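Local atomic coordinates of membrane-associated lipoprotein (Ureaplasma parvum, PDB entry 3K63), a protein that is of unknown function but is a membrane-associated lipoprotein, represented here by its lipoprotein-associated type-17 domain, for which lipid binding has been suggested. Residues I47-H50 against L56-K59; F17-A22 against I61-P66; I37-Y42 against G109-G114; I11-T16 against Q27-L32. All blocks are in the same frame, centred on the assembly; numbering follows the deposited sequence.

Contact 1. Residues I47-H50 against L56-K59; sequences IQQH and LDIK
The amide plane of Q49 is turned so that L56 O lies almost within it, only 9° out, and both polar ends of the amide face strand 56-64. Its NE2 donates to L56 O at 2.7 Å with an N-H...O angle of 159°, although seen from the carbonyl the donor stands above the plane, 56° out of it; K51 O is a second acceptor for NE2. OE1 takes a weak bond from I58 N, 3.3 Å away. The CG of Q49 is anti to its backbone N and the chain beyond is extended, which carries the amide across a gap where the strand axes come no closer than 8.1 Å. I47, from the same side of strand 45-49, rests its CG2 on I58 O at 3.7 Å. Within segment 56-59, K59 NZ reaches back to D57 OD2, 2.8 Å away on the syn lone pair, in a salt bridge. D57 and K59 pair their backbones with strand 79-87, whereas at L56 O and I58 N the amide meets backbone groups much as a neighbouring strand would. Two bonds from NE2 and a weak one to OE1 probably fix the amide's rotation, so one side chain links the two sheets.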
# COMPACT_ATOMS: atom_id res chain seq x y z
N ILE A 47 -3.10 3.23 9.71
CA ILE A 47 -2.16 2.11 9.79
C ILE A 47 -2.39 1.27 11.04
O ILE A 47 -2.60 1.81 12.13
CB ILE A 47 -0.71 2.60 9.82
CG1 ILE A 47 -0.40 3.42 8.57
CG2 ILE A 47 0.23 1.42 9.89
CD1 ILE A 47 -0.53 2.62 7.26
N GLN A 48 -2.39 -0.05 10.88
CA GLN A 48 -2.55 -0.93 12.02
C GLN A 48 -1.22 -1.65 12.12
O GLN A 48 -1.03 -2.72 11.54
CB GLN A 48 -3.65 -1.97 11.80
CG GLN A 48 -5.09 -1.43 11.73
CD GLN A 48 -5.45 -0.89 10.35
OE1 GLN A 48 -5.27 -1.58 9.33
NE2 GLN A 48 -5.95 0.35 10.30
N GLN A 49 -0.28 -1.04 12.81
CA GLN A 49 1.02 -1.66 12.95
C GLN A 49 0.89 -2.73 14.03
O GLN A 49 0.68 -2.42 15.21
CB GLN A 49 2.09 -0.64 13.35
CG GLN A 49 3.49 -1.21 13.23
CD GLN A 49 4.56 -0.17 13.42
OE1 GLN A 49 4.34 1.01 13.13
NE2 GLN A 49 5.73 -0.60 13.90
N HIS A 50 1.01 -3.98 13.62
CA HIS A 50 0.88 -5.11 14.52
C HIS A 50 2.17 -5.46 15.24
O HIS A 50 2.15 -5.85 16.40
CB HIS A 50 0.43 -6.34 13.75
CG HIS A 50 -0.78 -6.10 12.90
ND1 HIS A 50 -0.95 -6.69 11.67
CD2 HIS A 50 -1.87 -5.34 13.11
CE1 HIS A 50 -2.10 -6.30 11.15
NE2 HIS A 50 -2.68 -5.48 12.01
N LEU A 56 9.93 0.53 15.41
CA LEU A 56 9.66 1.15 14.11
C LEU A 56 8.33 1.86 13.90
O LEU A 56 7.33 1.54 14.55
CB LEU A 56 9.82 0.04 13.07
CG LEU A 56 9.17 0.08 11.70
CD1 LEU A 56 10.17 0.69 10.76
CD2 LEU A 56 8.81 -1.33 11.26
N ASP A 57 8.33 2.85 13.01
CA ASP A 57 7.09 3.51 12.66
C ASP A 57 6.94 3.34 11.16
O ASP A 57 7.86 3.65 10.40
CB ASP A 57 7.06 5.00 12.95
CG ASP A 57 5.71 5.61 12.59
OD1 ASP A 57 4.69 5.04 13.03
OD2 ASP A 57 5.65 6.65 11.87
N ILE A 58 5.79 2.84 10.75
CA ILE A 58 5.51 2.61 9.34
C ILE A 58 4.38 3.49 8.84
O ILE A 58 3.27 3.44 9.36
CB ILE A 58 5.04 1.18 9.09
CG1 ILE A 58 6.11 0.16 9.47
CG2 ILE A 58 4.64 1.05 7.64
CD1 ILE A 58 5.62 -1.30 9.33
N LYS A 59 4.67 4.27 7.80
CA LYS A 59 3.68 5.15 7.18
C LYS A 59 3.65 4.88 5.70
O LYS A 59 4.69 4.65 5.08
CB LYS A 59 4.04 6.61 7.35
CG LYS A 59 3.80 7.23 8.73
CD LYS A 59 2.34 7.17 9.15
CE LYS A 59 2.11 7.99 10.43
NZ LYS A 59 2.98 7.59 11.57

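Contact 2. Residues F17-A22 against I61-P66; sequences FDFKLA and INFLYP
In the core between two antiparallel sheets, F19 and L21 of strand 17-21 meet F63 of strand 56-64. The backbones stand well apart, L21 CA and F63 CA being 11.5 Å from each other, and the gap is spanned by side chains alone. F19 and F63 approach from opposite directions. The CZ of F63 comes to 3.8 Å above one face of the F19 ring, offset toward the rim, and the nearest atom there is F19 CE2. The ring planes are inclined at 58° and their centroids lie 5.2 Å apart, an oblique pairing of the two rings. With CG between the backbone N and the carbonyl carbon, chi1 65° places the F19 ring where F63 CZ can lie over its face. L21 adds a methyl: the L21 and F63 side chains run past each other in opposite directions, and L21 CD1 touches F63 CE2 at 4.1 Å. Two more rings join them, Y29 meeting F19 at about 45° and Y41 meeting F63 edge-to-face, while I47 packs on F19 and I45 on F63. Just before F63, I61 and N62 both face S82 of strand 79-87, a classic beta bulge in the strand that presents F63. All three touching residues are buried, and the whole is typical of the apolar interior between two layers of antiparallel sheet.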
# COMPACT_ATOMS: atom_id res chain seq x y z
N PHE A 17 2.08 -5.18 9.32
CA PHE A 17 1.03 -4.17 9.43
C PHE A 17 -0.03 -4.33 8.35
O PHE A 17 0.12 -5.08 7.39
CB PHE A 17 1.61 -2.76 9.30
CG PHE A 17 2.03 -2.40 7.89
CD1 PHE A 17 3.11 -3.04 7.29
CD2 PHE A 17 1.34 -1.43 7.17
CE1 PHE A 17 3.50 -2.72 5.99
CE2 PHE A 17 1.72 -1.10 5.86
CZ PHE A 17 2.80 -1.75 5.27
N ASP A 18 -1.11 -3.58 8.54
CA ASP A 18 -2.20 -3.55 7.61
C ASP A 18 -2.63 -2.10 7.57
O ASP A 18 -2.26 -1.31 8.45
CB ASP A 18 -3.36 -4.41 8.10
CG ASP A 18 -3.16 -5.89 7.81
OD1 ASP A 18 -2.77 -6.24 6.67
OD2 ASP A 18 -3.40 -6.72 8.72
N PHE A 19 -3.37 -1.73 6.54
CA PHE A 19 -3.84 -0.36 6.44
C PHE A 19 -5.31 -0.41 6.10
O PHE A 19 -5.83 -1.41 5.61
CB PHE A 19 -3.08 0.43 5.37
CG PHE A 19 -3.29 -0.08 3.97
CD1 PHE A 19 -2.36 -0.93 3.38
CD2 PHE A 19 -4.42 0.29 3.25
CE1 PHE A 19 -2.54 -1.40 2.08
CE2 PHE A 19 -4.62 -0.18 1.95
CZ PHE A 19 -3.68 -1.03 1.36
N LYS A 20 -5.99 0.69 6.37
CA LYS A 20 -7.38 0.79 6.07
C LYS A 20 -7.49 2.23 5.61
O LYS A 20 -6.86 3.12 6.18
CB LYS A 20 -8.20 0.52 7.33
CG LYS A 20 -9.52 -0.20 7.04
CD LYS A 20 -10.29 -0.64 8.29
CE LYS A 20 -11.04 0.52 8.93
NZ LYS A 20 -11.77 0.07 10.15
N LEU A 21 -8.25 2.44 4.55
CA LEU A 21 -8.43 3.77 3.99
C LEU A 21 -9.70 4.43 4.52
O LEU A 21 -10.78 3.84 4.53
CB LEU A 21 -8.50 3.71 2.47
CG LEU A 21 -7.23 3.94 1.66
CD1 LEU A 21 -6.21 2.85 1.92
CD2 LEU A 21 -7.60 4.01 0.17
N ALA A 22 -9.55 5.68 4.95
CA ALA A 22 -10.68 6.44 5.47
C ALA A 22 -11.88 6.44 4.52
O ALA A 22 -13.02 6.66 4.95
CB ALA A 22 -10.24 7.87 5.76
N ILE A 61 3.15 6.74 2.53
CA ILE A 61 2.97 8.13 2.13
C ILE A 61 2.37 8.27 0.72
O ILE A 61 1.77 9.32 0.41
CB ILE A 61 4.32 8.91 2.27
CG1 ILE A 61 5.36 8.41 1.27
CG2 ILE A 61 4.86 8.73 3.68
CD1 ILE A 61 6.72 9.16 1.38
N ASN A 62 2.51 7.22 -0.11
CA ASN A 62 1.96 7.22 -1.48
C ASN A 62 1.66 5.83 -2.00
O ASN A 62 2.35 4.88 -1.66
CB ASN A 62 2.92 7.86 -2.48
CG ASN A 62 3.11 9.34 -2.25
OD1 ASN A 62 4.13 9.75 -1.69
ND2 ASN A 62 2.12 10.14 -2.64
N PHE A 63 0.61 5.72 -2.80
CA PHE A 63 0.27 4.47 -3.44
C PHE A 63 0.57 4.76 -4.92
O PHE A 63 0.15 5.78 -5.46
CB PHE A 63 -1.22 4.16 -3.26
CG PHE A 63 -1.57 3.57 -1.92
CD1 PHE A 63 -1.26 2.26 -1.62
CD2 PHE A 63 -2.23 4.34 -0.96
CE1 PHE A 63 -1.60 1.71 -0.39
CE2 PHE A 63 -2.58 3.80 0.26
CZ PHE A 63 -2.26 2.49 0.55
N LEU A 64 1.33 3.88 -5.56
CA LEU A 64 1.67 4.08 -6.96
C LEU A 64 1.41 2.82 -7.76
O LEU A 64 1.49 1.72 -7.22
CB LEU A 64 3.14 4.45 -7.07
CG LEU A 64 3.61 5.73 -6.38
CD1 LEU A 64 5.14 5.77 -6.35
CD2 LEU A 64 3.03 6.93 -7.09
N TYR A 65 1.10 2.99 -9.04
CA TYR A 65 0.87 1.85 -9.91
C TYR A 65 2.27 1.33 -10.20
O TYR A 65 3.20 2.11 -10.45
CB TYR A 65 0.21 2.29 -11.21
CG TYR A 65 -1.18 2.86 -11.01
CD1 TYR A 65 -2.13 2.16 -10.25
CD2 TYR A 65 -1.57 4.06 -11.59
CE1 TYR A 65 -3.44 2.65 -10.08
CE2 TYR A 65 -2.87 4.56 -11.42
CZ TYR A 65 -3.80 3.84 -10.67
OH TYR A 65 -5.09 4.28 -10.55
N PRO A 66 2.45 0.00 -10.17
CA PRO A 66 3.79 -0.52 -10.44
C PRO A 66 4.41 -0.01 -11.73
O PRO A 66 5.59 0.35 -11.76
CB PRO A 66 3.56 -2.03 -10.44
CG PRO A 66 2.44 -2.18 -9.43
CD PRO A 66 1.51 -1.08 -9.88

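Contact 3. Residues I37-Y42 against G109-G114; sequences IYKNYY and GVDENG
K39 reaches from helix 34-40 toward two acidic side chains, D111 and E112, yet grips neither closely. Its NZ stands 4.0 Å from D111 OD2, a long salt bridge, and the two side chains meet at about a right angle. E112 OE2 touches the shaft of the lysine rather than its charge, at 4.1 Å from K39 CD, with K39 NZ itself 5.2 Å away. The reach depends on a fully stretched chain, every torsion of K39 beyond CG being near 180°. The other partner is a well-knit turn: D111 to G114 form a type I beta turn closed by G114 N to D111 O at 2.8 Å. D111 OD1 takes the backbone N of N113 at 3.0 Å in an Asx turn, the donor standing above the carboxylate plane, 66° out of it. The same oxygen also accepts from T115 N, and E112 OE1 bonds S35 OG near the start of the helix. Both carboxylates are probably positioned mainly by these bonds, while the lysine adds a loose electrostatic attraction. K39 is exposed to solvent, which probably weakens that attraction further, so the pair probably contributes only a weak pull between loop 109-114 and the helix.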
# COMPACT_ATOMS: atom_id res chain seq x y z
N ILE A 37 -7.97 2.61 -4.70
CA ILE A 37 -7.10 3.00 -3.60
C ILE A 37 -6.26 4.23 -3.95
O ILE A 37 -6.12 5.16 -3.16
CB ILE A 37 -6.19 1.81 -3.18
CG1 ILE A 37 -7.05 0.71 -2.54
CG2 ILE A 37 -5.10 2.29 -2.22
CD1 ILE A 37 -6.34 -0.63 -2.33
N TYR A 38 -5.71 4.22 -5.16
CA TYR A 38 -4.88 5.31 -5.66
C TYR A 38 -5.63 6.65 -5.72
O TYR A 38 -5.05 7.71 -5.49
CB TYR A 38 -4.41 4.94 -7.06
CG TYR A 38 -3.62 6.02 -7.78
CD1 TYR A 38 -2.24 6.12 -7.63
CD2 TYR A 38 -4.26 6.93 -8.61
CE1 TYR A 38 -1.52 7.09 -8.31
CE2 TYR A 38 -3.55 7.90 -9.29
CZ TYR A 38 -2.18 7.98 -9.14
OH TYR A 38 -1.46 8.96 -9.80
N LYS A 39 -6.93 6.60 -6.02
CA LYS A 39 -7.75 7.81 -6.14
C LYS A 39 -8.46 8.23 -4.86
O LYS A 39 -9.13 9.27 -4.83
CB LYS A 39 -8.79 7.60 -7.25
CG LYS A 39 -8.16 7.52 -8.62
CD LYS A 39 -9.16 7.31 -9.74
CE LYS A 39 -8.46 7.58 -11.08
NZ LYS A 39 -9.33 7.44 -12.30
N ASN A 40 -8.29 7.45 -3.80
CA ASN A 40 -8.97 7.77 -2.57
C ASN A 40 -8.16 7.80 -1.30
O ASN A 40 -8.72 8.02 -0.25
CB ASN A 40 -10.16 6.82 -2.37
CG ASN A 40 -11.21 7.00 -3.43
OD1 ASN A 40 -11.96 7.98 -3.43
ND2 ASN A 40 -11.25 6.07 -4.37
N TYR A 41 -6.85 7.59 -1.38
CA TYR A 41 -6.08 7.61 -0.15
C TYR A 41 -5.87 9.03 0.37
O TYR A 41 -5.45 9.22 1.52
CB TYR A 41 -4.75 6.87 -0.34
CG TYR A 41 -3.69 7.56 -1.16
CD1 TYR A 41 -2.84 8.49 -0.59
CD2 TYR A 41 -3.49 7.23 -2.50
CE1 TYR A 41 -1.81 9.08 -1.33
CE2 TYR A 41 -2.47 7.80 -3.25
CZ TYR A 41 -1.62 8.72 -2.66
OH TYR A 41 -0.58 9.26 -3.39
N TYR A 42 -6.20 10.02 -0.45
CA TYR A 42 -6.04 11.41 -0.04
C TYR A 42 -7.03 11.70 1.09
O TYR A 42 -6.93 12.71 1.77
CB TYR A 42 -6.32 12.34 -1.22
CG TYR A 42 -7.79 12.45 -1.58
CD1 TYR A 42 -8.60 13.44 -1.01
CD2 TYR A 42 -8.39 11.52 -2.42
CE1 TYR A 42 -9.97 13.49 -1.27
CE2 TYR A 42 -9.75 11.56 -2.69
CZ TYR A 42 -10.54 12.55 -2.11
OH TYR A 42 -11.90 12.56 -2.33
N GLY A 109 -8.32 -4.67 -16.90
CA GLY A 109 -7.84 -3.49 -16.20
C GLY A 109 -8.81 -2.34 -16.13
O GLY A 109 -8.45 -1.24 -15.72
N VAL A 110 -10.05 -2.56 -16.55
CA VAL A 110 -11.04 -1.49 -16.52
C VAL A 110 -11.22 -1.05 -15.06
O VAL A 110 -11.17 -1.89 -14.17
CB VAL A 110 -12.39 -1.99 -17.12
CG1 VAL A 110 -12.75 -3.33 -16.51
CG2 VAL A 110 -13.50 -0.98 -16.86
N ASP A 111 -11.42 0.24 -14.81
CA ASP A 111 -11.57 0.72 -13.43
C ASP A 111 -13.02 0.79 -12.93
O ASP A 111 -13.96 0.52 -13.68
CB ASP A 111 -10.91 2.10 -13.25
CG ASP A 111 -11.64 3.21 -14.00
OD1 ASP A 111 -12.73 2.95 -14.56
OD2 ASP A 111 -11.12 4.36 -14.01
N GLU A 112 -13.17 1.16 -11.66
CA GLU A 112 -14.46 1.25 -10.99
C GLU A 112 -15.50 2.14 -11.68
O GLU A 112 -16.68 2.11 -11.35
CB GLU A 112 -14.28 1.73 -9.55
CG GLU A 112 -13.85 3.19 -9.47
CD GLU A 112 -12.34 3.36 -9.55
OE1 GLU A 112 -11.68 2.51 -10.18
OE2 GLU A 112 -11.83 4.35 -8.98
N ASN A 113 -15.05 2.96 -12.63
CA ASN A 113 -15.95 3.84 -13.34
C ASN A 113 -16.07 3.43 -14.80
O ASN A 113 -16.38 4.24 -15.67
CB ASN A 113 -15.48 5.30 -13.19
CG ASN A 113 -15.86 5.89 -11.84
OD1 ASN A 113 -15.09 6.62 -11.21
ND2 ASN A 113 -17.07 5.57 -11.39
N GLY A 114 -15.80 2.16 -15.07
CA GLY A 114 -15.89 1.63 -16.42
C GLY A 114 -14.84 1.99 -17.45
O GLY A 114 -14.90 1.51 -18.57

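Contact 4. Residues I11-T16 against Q27-L32; sequences IRLKDT and QNYDQL
The hydroxyl of Y29, which L13 CD1 touches at 3.9 Å, is gripped by two groups of strand 17-21: F19 N donates to it, and it is also hydrogen-bonded to D18 OD1. Those bonds hold the far end of the phenol against the strand, and L13 and K14 of the loop 11-16 pack against one face and one edge of the ring. L13 and Y29 come from opposite directions, and L13 CD2 lies over that face, 4.2 Å above the plane and offset toward the rim. K14 passes in the reverse sense at the edge, its CG in the ring plane and 3.7 Å from Y29 CE2. A bend at chi3, -85°, folds the lysine chain back so that K14 CE also meets Y29 CD2, at 3.8 Å; an apolar shaft, not the ammonium, does the touching. Each loop is braced internally. R12 O accepts from both D15 N and T16 N, at 3.1 and 3.0 Å, and R12 N is bonded to T16 OG1, so L13 and K14 sit in a tight turn. Y29 begins the 3-10 segment 29-31, and L32 N bonds back to Y29 O at 3.1 Å. L13 also leans on F19, which ties this surface patch to the buried aromatic residues. The arrangement is a loop-to-loop contact in which the connections before and after one strand fold together beside it, joined through an aromatic side chain anchored on that strand.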
# COMPACT_ATOMS: atom_id res chain seq x y z
N ILE A 11 9.50 -6.13 6.75
CA ILE A 11 8.22 -5.46 6.68
C ILE A 11 7.42 -6.03 5.52
O ILE A 11 7.87 -6.01 4.38
CB ILE A 11 8.40 -3.94 6.49
CG1 ILE A 11 9.23 -3.37 7.65
CG2 ILE A 11 7.05 -3.27 6.40
CD1 ILE A 11 9.41 -1.87 7.63
N ARG A 12 6.24 -6.56 5.83
CA ARG A 12 5.38 -7.16 4.81
C ARG A 12 3.93 -6.96 5.21
O ARG A 12 3.55 -7.16 6.36
CB ARG A 12 5.72 -8.64 4.66
CG ARG A 12 6.47 -8.97 3.37
CD ARG A 12 7.58 -9.98 3.60
NE ARG A 12 8.86 -9.35 3.93
CZ ARG A 12 9.60 -8.64 3.07
NH1 ARG A 12 9.18 -8.47 1.83
NH2 ARG A 12 10.76 -8.12 3.46
N LEU A 13 3.12 -6.55 4.24
CA LEU A 13 1.71 -6.29 4.49
C LEU A 13 1.01 -7.54 4.99
O LEU A 13 1.41 -8.66 4.69
CB LEU A 13 1.04 -5.79 3.21
CG LEU A 13 -0.31 -5.08 3.33
CD1 LEU A 13 -0.18 -3.84 4.20
CD2 LEU A 13 -0.80 -4.71 1.95
N LYS A 14 -0.04 -7.34 5.79
CA LYS A 14 -0.80 -8.44 6.34
C LYS A 14 -0.04 -9.21 7.42
O LYS A 14 -0.59 -10.08 8.10
CB LYS A 14 -1.27 -9.37 5.22
CG LYS A 14 -2.64 -8.98 4.65
CD LYS A 14 -3.06 -9.77 3.41
CE LYS A 14 -2.49 -9.16 2.14
NZ LYS A 14 -2.94 -9.89 0.91
N ASP A 15 1.24 -8.87 7.60
CA ASP A 15 2.07 -9.51 8.61
C ASP A 15 2.43 -8.44 9.64
O ASP A 15 1.81 -8.35 10.71
CB ASP A 15 3.35 -10.07 7.97
CG ASP A 15 4.30 -10.69 9.00
OD1 ASP A 15 3.83 -11.08 10.09
OD2 ASP A 15 5.51 -10.80 8.69
N THR A 16 3.43 -7.63 9.30
CA THR A 16 3.89 -6.55 10.16
C THR A 16 2.82 -5.49 10.37
O THR A 16 2.69 -4.95 11.47
CB THR A 16 5.10 -5.85 9.57
OG1 THR A 16 6.03 -6.83 9.09
CG2 THR A 16 5.76 -4.98 10.64
N GLN A 27 -13.98 -2.44 3.78
CA GLN A 27 -13.69 -3.28 2.62
C GLN A 27 -12.28 -3.85 2.65
O GLN A 27 -11.32 -3.13 2.92
CB GLN A 27 -13.89 -2.50 1.32
CG GLN A 27 -15.31 -2.02 1.08
CD GLN A 27 -15.46 -1.34 -0.27
OE1 GLN A 27 -15.36 -1.99 -1.32
NE2 GLN A 27 -15.68 -0.03 -0.26
N ASN A 28 -12.15 -5.15 2.37
CA ASN A 28 -10.85 -5.80 2.37
C ASN A 28 -10.05 -5.43 1.13
O ASN A 28 -10.56 -4.84 0.19
CB ASN A 28 -10.98 -7.32 2.40
CG ASN A 28 -11.71 -7.81 3.62
OD1 ASN A 28 -12.09 -8.99 3.68
ND2 ASN A 28 -11.91 -6.93 4.61
N TYR A 29 -8.78 -5.82 1.13
CA TYR A 29 -7.89 -5.55 0.03
C TYR A 29 -8.38 -6.17 -1.26
O TYR A 29 -8.33 -5.53 -2.31
CB TYR A 29 -6.50 -6.10 0.31
CG TYR A 29 -5.86 -5.58 1.56
CD1 TYR A 29 -5.91 -4.22 1.88
CD2 TYR A 29 -5.16 -6.43 2.42
CE1 TYR A 29 -5.30 -3.73 3.03
CE2 TYR A 29 -4.54 -5.94 3.56
CZ TYR A 29 -4.61 -4.59 3.85
OH TYR A 29 -4.00 -4.08 4.96
N ASP A 30 -8.87 -7.41 -1.18
CA ASP A 30 -9.32 -8.08 -2.39
C ASP A 30 -10.66 -7.62 -2.96
O ASP A 30 -11.13 -8.18 -3.94
CB ASP A 30 -9.32 -9.61 -2.20
CG ASP A 30 -10.23 -10.08 -1.07
OD1 ASP A 30 -10.95 -9.24 -0.47
OD2 ASP A 30 -10.23 -11.30 -0.79
N GLN A 31 -11.27 -6.61 -2.35
CA GLN A 31 -12.54 -6.07 -2.83
C GLN A 31 -12.27 -4.66 -3.39
O GLN A 31 -13.18 -3.95 -3.83
CB GLN A 31 -13.56 -5.98 -1.69
CG GLN A 31 -14.05 -7.34 -1.18
CD GLN A 31 -14.84 -7.25 0.12
OE1 GLN A 31 -14.89 -6.19 0.76
NE2 GLN A 31 -15.46 -8.36 0.53
N LEU A 32 -10.99 -4.27 -3.40
CA LEU A 32 -10.59 -2.95 -3.88
C LEU A 32 -9.61 -2.96 -5.04
O LEU A 32 -8.53 -3.52 -4.96
CB LEU A 32 -9.98 -2.14 -2.75
CG LEU A 32 -10.92 -1.68 -1.65
CD1 LEU A 32 -10.09 -1.16 -0.50
CD2 LEU A 32 -11.87 -0.61 -2.17

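Contacts 1 and 2 both join the two-stranded sheet of 17-21 and 45-49 to strand 56-64 of the three-stranded sheet; their centres are 12 Å apart, with contact 2 near the middle of the chain and contact 1 toward one end. Contact 4 lies 9 Å from contact 2, centre to centre, on the loops flanking strand 17-21, and closes before contact 1 opens along the chain. Contact 3 brings the C-terminal loop to helix 34-40, its centre 24 Å from that of contact 1 on the opposite side of the chain's centre. Contact 2 alternates in sequence with both 3 and 4, so the segments that meet are interleaved along the chain, with contact 2 the buried one among them.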